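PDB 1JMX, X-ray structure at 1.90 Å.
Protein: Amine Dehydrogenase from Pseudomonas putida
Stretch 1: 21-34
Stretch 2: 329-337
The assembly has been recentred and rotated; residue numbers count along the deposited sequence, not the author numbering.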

ATOM      1  N   ASN B  21       6.266   4.913 -25.781  1.00 17.96           N
ATOM      2  CA  ASN B  21       7.701   4.678 -25.885  1.00 15.71           C
ATOM      3  C   ASN B  21       8.288   5.689 -26.847  1.00 14.75           C
ATOM      4  O   ASN B  21       9.000   5.331 -27.770  1.00 15.20           O
ATOM      5  N   ASN B  22       7.977   6.960 -26.620  1.00 14.65           N
ATOM      6  CA  ASN B  22       8.456   8.030 -27.487  1.00 15.27           C
ATOM      7  C   ASN B  22       9.543   8.868 -26.840  1.00 14.73           C
ATOM      8  O   ASN B  22       9.636   8.973 -25.617  1.00 15.36           O
ATOM      9  N   LEU B  23      10.329   9.498 -27.696  1.00 14.54           N
ATOM     10  CA  LEU B  23      11.368  10.422 -27.283  1.00 15.50           C
ATOM     11  C   LEU B  23      11.018  11.593 -28.178  1.00 15.32           C
ATOM     12  O   LEU B  23      10.982  11.460 -29.398  1.00 17.24           O
ATOM     13  N   HIS B  24      10.672  12.714 -27.567  1.00 15.38           N
ATOM     14  CA  HIS B  24      10.303  13.898 -28.319  1.00 13.97           C
ATOM     15  C   HIS B  24      11.363  14.961 -28.230  1.00 14.31           C
ATOM     16  O   HIS B  24      12.022  15.113 -27.205  1.00 15.11           O
ATOM     17  N   VAL B  25      11.540  15.683 -29.326  1.00 14.66           N
ATOM     18  CA  VAL B  25      12.494  16.774 -29.371  1.00 14.29           C
ATOM     19  C   VAL B  25      11.647  18.041 -29.366  1.00 14.81           C
ATOM     20  O   VAL B  25      10.757  18.214 -30.200  1.00 14.63           O
ATOM     21  N   VAL B  26      11.881  18.883 -28.371  1.00 15.24           N
ATOM     22  CA  VAL B  26      11.153  20.128 -28.235  1.00 15.64           C
ATOM     23  C   VAL B  26      12.041  21.281 -28.670  1.00 15.71           C
ATOM     24  O   VAL B  26      13.179  21.406 -28.226  1.00 15.22           O
ATOM     25  N   ASP B  27      11.548  22.063 -29.617  1.00 16.37           N
ATOM     26  CA  ASP B  27      12.281  23.217 -30.072  1.00 17.03           C
ATOM     27  C   ASP B  27      11.996  24.280 -29.011  1.00 17.56           C
ATOM     28  O   ASP B  27      10.876  24.778 -28.899  1.00 18.09           O
ATOM     29  N   VAL B  28      13.003  24.578 -28.200  1.00 17.75           N
ATOM     30  CA  VAL B  28      12.871  25.549 -27.121  1.00 17.76           C
ATOM     31  C   VAL B  28      12.491  26.968 -27.555  1.00 19.71           C
ATOM     32  O   VAL B  28      11.817  27.677 -26.813  1.00 21.28           O
ATOM     33  N   ALA B  29      12.871  27.368 -28.764  1.00 19.78           N
ATOM     34  CA  ALA B  29      12.562  28.718 -29.241  1.00 21.28           C
ATOM     35  C   ALA B  29      11.066  28.967 -29.443  1.00 21.38           C
ATOM     36  O   ALA B  29      10.521  29.973 -28.976  1.00 21.90           O
ATOM     37  N   SER B  30      10.411  28.034 -30.122  1.00 21.35           N
ATOM     38  CA  SER B  30       8.990  28.138 -30.420  1.00 20.75           C
ATOM     39  C   SER B  30       8.084  27.383 -29.450  1.00 20.42           C
ATOM     40  O   SER B  30       6.864  27.454 -29.557  1.00 19.90           O
ATOM     41  N   ASP B  31       8.687  26.648 -28.522  1.00 20.44           N
ATOM     42  CA  ASP B  31       7.936  25.865 -27.550  1.00 20.50           C
ATOM     43  C   ASP B  31       6.979  24.905 -28.227  1.00 20.74           C
ATOM     44  O   ASP B  31       5.822  24.777 -27.830  1.00 20.86           O
ATOM     45  N   THR B  32       7.464  24.263 -29.283  1.00 20.40           N
ATOM     46  CA  THR B  32       6.659  23.308 -30.027  1.00 20.69           C
ATOM     47  C   THR B  32       7.469  22.031 -30.250  1.00 19.92           C
ATOM     48  O   THR B  32       8.697  22.051 -30.173  1.00 20.10           O
ATOM     49  N   VAL B  33       6.776  20.921 -30.480  1.00 19.06           N
ATOM     50  CA  VAL B  33       7.431  19.644 -30.726  1.00 19.77           C
ATOM     51  C   VAL B  33       8.101  19.669 -32.103  1.00 20.59           C
ATOM     52  O   VAL B  33       7.444  19.846 -33.132  1.00 21.11           O
ATOM     53  N   TYR B  34       9.427  19.570 -32.102  1.00 21.17           N
ATOM     54  CA  TYR B  34      10.201  19.577 -33.336  1.00 20.52           C
ATOM     55  C   TYR B  34      10.056  18.253 -34.085  1.00 20.10           C
ATOM     56  O   TYR B  34       9.776  18.234 -35.288  1.00 19.21           O
ATOM     57  N   VAL B 329       3.356  30.562 -18.633  1.00 24.11           N
ATOM     58  CA  VAL B 329       3.228  31.232 -19.922  1.00 24.95           C
ATOM     59  C   VAL B 329       2.421  30.354 -20.873  1.00 25.15           C
ATOM     60  O   VAL B 329       1.542  30.851 -21.580  1.00 27.05           O
ATOM     61  N   LYS B 330       2.723  29.056 -20.903  1.00 23.75           N
ATOM     62  CA  LYS B 330       1.986  28.139 -21.769  1.00 24.11           C
ATOM     63  C   LYS B 330       2.225  26.681 -21.434  1.00 22.55           C
ATOM     64  O   LYS B 330       2.918  26.369 -20.474  1.00 22.43           O
ATOM     65  N   ASN B 331       1.592  25.798 -22.200  1.00 21.60           N
ATOM     66  CA  ASN B 331       1.727  24.362 -22.016  1.00 21.87           C
ATOM     67  C   ASN B 331       2.023  23.718 -23.346  1.00 22.10           C
ATOM     68  O   ASN B 331       1.398  24.047 -24.357  1.00 22.85           O
ATOM     69  N   ILE B 332       2.984  22.801 -23.336  1.00 21.25           N
ATOM     70  CA  ILE B 332       3.351  22.054 -24.526  1.00 19.88           C
ATOM     71  C   ILE B 332       2.699  20.692 -24.327  1.00 20.29           C
ATOM     72  O   ILE B 332       3.005  19.988 -23.364  1.00 19.69           O
ATOM     73  N   LYS B 333       1.740  20.367 -25.183  1.00 20.82           N
ATOM     74  CA  LYS B 333       1.056  19.081 -25.102  1.00 22.46           C
ATOM     75  C   LYS B 333       1.845  18.072 -25.934  1.00 21.09           C
ATOM     76  O   LYS B 333       2.052  18.274 -27.130  1.00 22.65           O
ATOM     77  N   LEU B 334       2.339  17.025 -25.280  1.00 19.82           N
ATOM     78  CA  LEU B 334       3.114  15.985 -25.951  1.00 18.10           C
ATOM     79  C   LEU B 334       2.243  14.855 -26.493  1.00 17.94           C
ATOM     80  O   LEU B 334       1.247  14.471 -25.875  1.00 19.19           O
ATOM     81  N   PRO B 335       2.594  14.321 -27.672  1.00 16.66           N
ATOM     82  CA  PRO B 335       1.814  13.220 -28.242  1.00 17.15           C
ATOM     83  C   PRO B 335       1.973  11.989 -27.331  1.00 16.44           C
ATOM     84  O   PRO B 335       3.047  11.768 -26.768  1.00 17.50           O
ATOM     85  N   GLY B 336       0.902  11.216 -27.167  1.00 15.99           N
ATOM     86  CA  GLY B 336       0.969  10.029 -26.332  1.00 15.23           C
ATOM     87  C   GLY B 336       0.442  10.194 -24.917  1.00 14.52           C
ATOM     88  O   GLY B 336      -0.561  10.862 -24.698  1.00 15.66           O
ATOM     89  N   GLY B 337       1.131   9.598 -23.950  1.00 13.87           N
ATOM     90  CA  GLY B 337       0.679   9.684 -22.575  1.00 13.71           C
ATOM     91  C   GLY B 337       1.636  10.242 -21.535  1.00 13.69           C
ATOM     92  O   GLY B 337       2.394  11.176 -21.789  1.00 15.78           O
TER

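What holds these two stretches together, about three hundred residues apart in one chain? No hydrogen bond crosses between them; the contact is chiefly side-chain packing, and it buries 476 Å² in total. In the first strand of stretch 1 the side chains alternate: Asn22, His24 and Val26 point toward stretch 2, while Leu23 and Val25 lie out of its reach. Stretch 2 answers with a similar alternation, Lys330 and Ile332 toward the contact, Asn331 and Lys333 away from it.

How is the apolar centre built? Ile332 has more of its area covered than any other residue here. With chi1 m and chi2 t its longer branch is extended, so that CD1 of Ile332 comes 3.9 Å from CG1 of Val26. The shorter branch meets the returning strand, where CG2 of Ile332 lies 4.3 Å from CG2 of Val33. Val26 and Val33 are both t at chi1. Leu334 points sideways at CA-to-CB, yet its m, t conformation brings one methyl into the group: CD2 of Leu334 is 4.2 Å from CG2 of Val33 and 4.5 Å from CG2 of Val26. The same CG2 of Val33 also touches CD of Pro335 at 4.3 Å, so this one methyl packs against Ile332, Leu334 and Pro335 at once.

Why does His24 lie where it does? Its m rotamer, with chi2 at 107°, carries the ring out toward the segment at Leu334 and Pro335. There CD of Pro335 sits over one ring face, 4.2 Å from the centroid of the His24 ring and 24° off its normal, a CH-pi contact. Proline suits this role because its CD is bonded directly to the backbone nitrogen, giving a fixed, slightly polarised CH group. CD2 of Leu334 approaches obliquely, 4.3 Å from ND1 of His24. That nitrogen pays a price: the contact buries it, and it has no polar partner anywhere in the model. Beyond the ring, Gly336 has phi/psi of 98/-140, where a side chain would be jammed against the preceding carbonyl oxygen; its ideal CB would also clash with the modelled side chain of Asn22.

What happens at the polar end? Asp31, with positive phi, is among the most covered residues, and its chi1 of -79° belongs to the m well. Both its carboxylate oxygens are hydrogen-bonded elsewhere in the structure, while its backbone O lies 3.4 Å from CG1 of Ile332. Lys330 starts p, then runs t, m, t, bringing its NZ to 3.5 Å from O of Asp31 and 3.8 Å from O of Ser30, a polar approach without a hydrogen bond. Stretch 1 braces its own turn: OG of Ser30, p at chi1, donates to OD1 of Asp27 at 2.7 Å, and OG1 of Thr32 donates to OG of Ser30 at 3.0 Å.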

ATOM      1  CB  ASN B  21       8.041   3.251 -26.319  1.00 15.46           C
ATOM      2  CG  ASN B  21       9.369   2.787 -25.761  1.00 14.64           C
ATOM      3  OD1 ASN B  21       9.917   3.415 -24.858  1.00 13.05           O
ATOM      4  ND2 ASN B  21       9.885   1.684 -26.279  1.00 14.38           N
ATOM      5  CB  ASN B  22       7.335   9.020 -27.851  1.00 15.92           C
ATOM      6  CG  ASN B  22       6.030   8.353 -28.215  1.00 18.60           C
ATOM      7  OD1 ASN B  22       6.001   7.347 -28.927  1.00 20.54           O
ATOM      8  ND2 ASN B  22       4.925   8.937 -27.742  1.00 19.50           N
ATOM      9  CB  LEU B  23      12.769   9.895 -27.602  1.00 16.02           C
ATOM     10  CG  LEU B  23      13.952  10.779 -27.181  1.00 18.54           C
ATOM     11  CD1 LEU B  23      15.209   9.936 -27.080  1.00 19.02           C
ATOM     12  CD2 LEU B  23      14.168  11.932 -28.165  1.00 19.24           C
ATOM     13  CB  HIS B  24       8.992  14.465 -27.789  1.00 13.67           C
ATOM     14  CG  HIS B  24       7.867  13.485 -27.810  1.00 13.21           C
ATOM     15  ND1 HIS B  24       7.368  12.900 -26.669  1.00 14.23           N
ATOM     16  CD2 HIS B  24       7.152  12.975 -28.840  1.00 13.88           C
ATOM     17  CE1 HIS B  24       6.394  12.070 -26.995  1.00 14.55           C
ATOM     18  NE2 HIS B  24       6.244  12.096 -28.306  1.00 15.61           N
ATOM     19  CB  VAL B  25      13.372  16.731 -30.640  1.00 14.38           C
ATOM     20  CG1 VAL B  25      14.378  17.868 -30.610  1.00 13.84           C
ATOM     21  CG2 VAL B  25      14.097  15.403 -30.733  1.00 12.73           C
ATOM     22  CB  VAL B  26      10.682  20.357 -26.769  1.00 15.82           C
ATOM     23  CG1 VAL B  26      10.123  21.773 -26.591  1.00 16.07           C
ATOM     24  CG2 VAL B  26       9.613  19.331 -26.399  1.00 15.63           C
ATOM     25  CB  ASP B  27      11.778  23.654 -31.441  1.00 18.15           C
ATOM     26  CG  ASP B  27      12.509  24.862 -31.958  1.00 19.32           C
ATOM     27  OD1 ASP B  27      11.906  25.953 -32.014  1.00 20.84           O
ATOM     28  OD2 ASP B  27      13.698  24.725 -32.280  1.00 22.70           O
ATOM     29  CB  VAL B  28      14.152  25.575 -26.258  1.00 17.45           C
ATOM     30  CG1 VAL B  28      14.085  26.670 -25.195  1.00 17.11           C
ATOM     31  CG2 VAL B  28      14.347  24.221 -25.599  1.00 16.29           C
ATOM     32  CB  ALA B  29      13.327  29.009 -30.544  1.00 21.41           C
ATOM     33  CB  SER B  30       8.741  27.640 -31.841  1.00 20.34           C
ATOM     34  OG  SER B  30       9.208  26.312 -31.996  1.00 22.00           O
ATOM     35  CB  ASP B  31       7.182  26.777 -26.588  1.00 20.51           C
ATOM     36  CG  ASP B  31       8.071  27.329 -25.510  1.00 21.28           C
ATOM     37  OD1 ASP B  31       8.969  26.588 -25.065  1.00 22.31           O
ATOM     38  OD2 ASP B  31       7.879  28.496 -25.109  1.00 24.59           O
ATOM     39  CB  THR B  32       6.194  23.888 -31.402  1.00 21.84           C
ATOM     40  OG1 THR B  32       7.303  23.960 -32.312  1.00 24.56           O
ATOM     41  CG2 THR B  32       5.593  25.286 -31.233  1.00 21.32           C
ATOM     42  CB  VAL B  33       6.426  18.469 -30.649  1.00 19.16           C
ATOM     43  CG1 VAL B  33       7.131  17.144 -30.937  1.00 17.41           C
ATOM     44  CG2 VAL B  33       5.778  18.441 -29.272  1.00 18.11           C
ATOM     45  CB  TYR B  34      11.666  19.861 -33.017  1.00 21.13           C
ATOM     46  CG  TYR B  34      12.505  20.099 -34.240  1.00 23.08           C
ATOM     47  CD1 TYR B  34      12.483  21.333 -34.892  1.00 23.70           C
ATOM     48  CD2 TYR B  34      13.320  19.090 -34.757  1.00 24.93           C
ATOM     49  CE1 TYR B  34      13.257  21.556 -36.036  1.00 25.40           C
ATOM     50  CE2 TYR B  34      14.097  19.302 -35.897  1.00 26.04           C
ATOM     51  CZ  TYR B  34      14.059  20.537 -36.528  1.00 24.43           C
ATOM     52  OH  TYR B  34      14.817  20.748 -37.647  1.00 25.23           O
ATOM     53  CB  VAL B 329       4.626  31.538 -20.539  1.00 25.69           C
ATOM     54  CG1 VAL B 329       4.479  32.147 -21.930  1.00 28.65           C
ATOM     55  CG2 VAL B 329       5.409  32.484 -19.628  1.00 26.11           C
ATOM     56  CB  LYS B 330       2.286  28.399 -23.252  1.00 26.51           C
ATOM     57  CG  LYS B 330       3.737  28.278 -23.650  1.00 28.06           C
ATOM     58  CD  LYS B 330       3.925  28.575 -25.134  1.00 29.70           C
ATOM     59  CE  LYS B 330       3.276  27.497 -26.004  1.00 32.06           C
ATOM     60  NZ  LYS B 330       3.707  27.566 -27.448  1.00 34.84           N
ATOM     61  CB  ASN B 331       0.434  23.736 -21.476  1.00 21.43           C
ATOM     62  CG  ASN B 331       0.159  24.118 -20.052  1.00 21.95           C
ATOM     63  OD1 ASN B 331      -0.625  25.029 -19.784  1.00 22.16           O
ATOM     64  ND2 ASN B 331       0.813  23.433 -19.121  1.00 20.57           N
ATOM     65  CB  ILE B 332       4.891  21.884 -24.641  1.00 19.36           C
ATOM     66  CG1 ILE B 332       5.566  23.254 -24.778  1.00 17.81           C
ATOM     67  CG2 ILE B 332       5.246  20.984 -25.833  1.00 19.25           C
ATOM     68  CD1 ILE B 332       7.069  23.196 -24.721  1.00 17.48           C
ATOM     69  CB  LYS B 333      -0.384  19.213 -25.615  1.00 25.49           C
ATOM     70  CG  LYS B 333      -1.186  17.907 -25.697  1.00 30.03           C
ATOM     71  CD  LYS B 333      -1.463  17.296 -24.331  1.00 33.17           C
ATOM     72  CE  LYS B 333      -2.308  18.218 -23.441  1.00 35.06           C
ATOM     73  NZ  LYS B 333      -2.589  17.614 -22.094  1.00 35.82           N
ATOM     74  CB  LEU B 334       4.114  15.367 -24.982  1.00 15.99           C
ATOM     75  CG  LEU B 334       5.169  16.245 -24.335  1.00 15.63           C
ATOM     76  CD1 LEU B 334       5.928  15.417 -23.318  1.00 15.30           C
ATOM     77  CD2 LEU B 334       6.090  16.791 -25.401  1.00 14.65           C
ATOM     78  CB  PRO B 335       2.493  12.992 -29.598  1.00 16.05           C
ATOM     79  CG  PRO B 335       2.974  14.347 -29.965  1.00 15.57           C
ATOM     80  CD  PRO B 335       3.548  14.855 -28.659  1.00 16.31           C
TER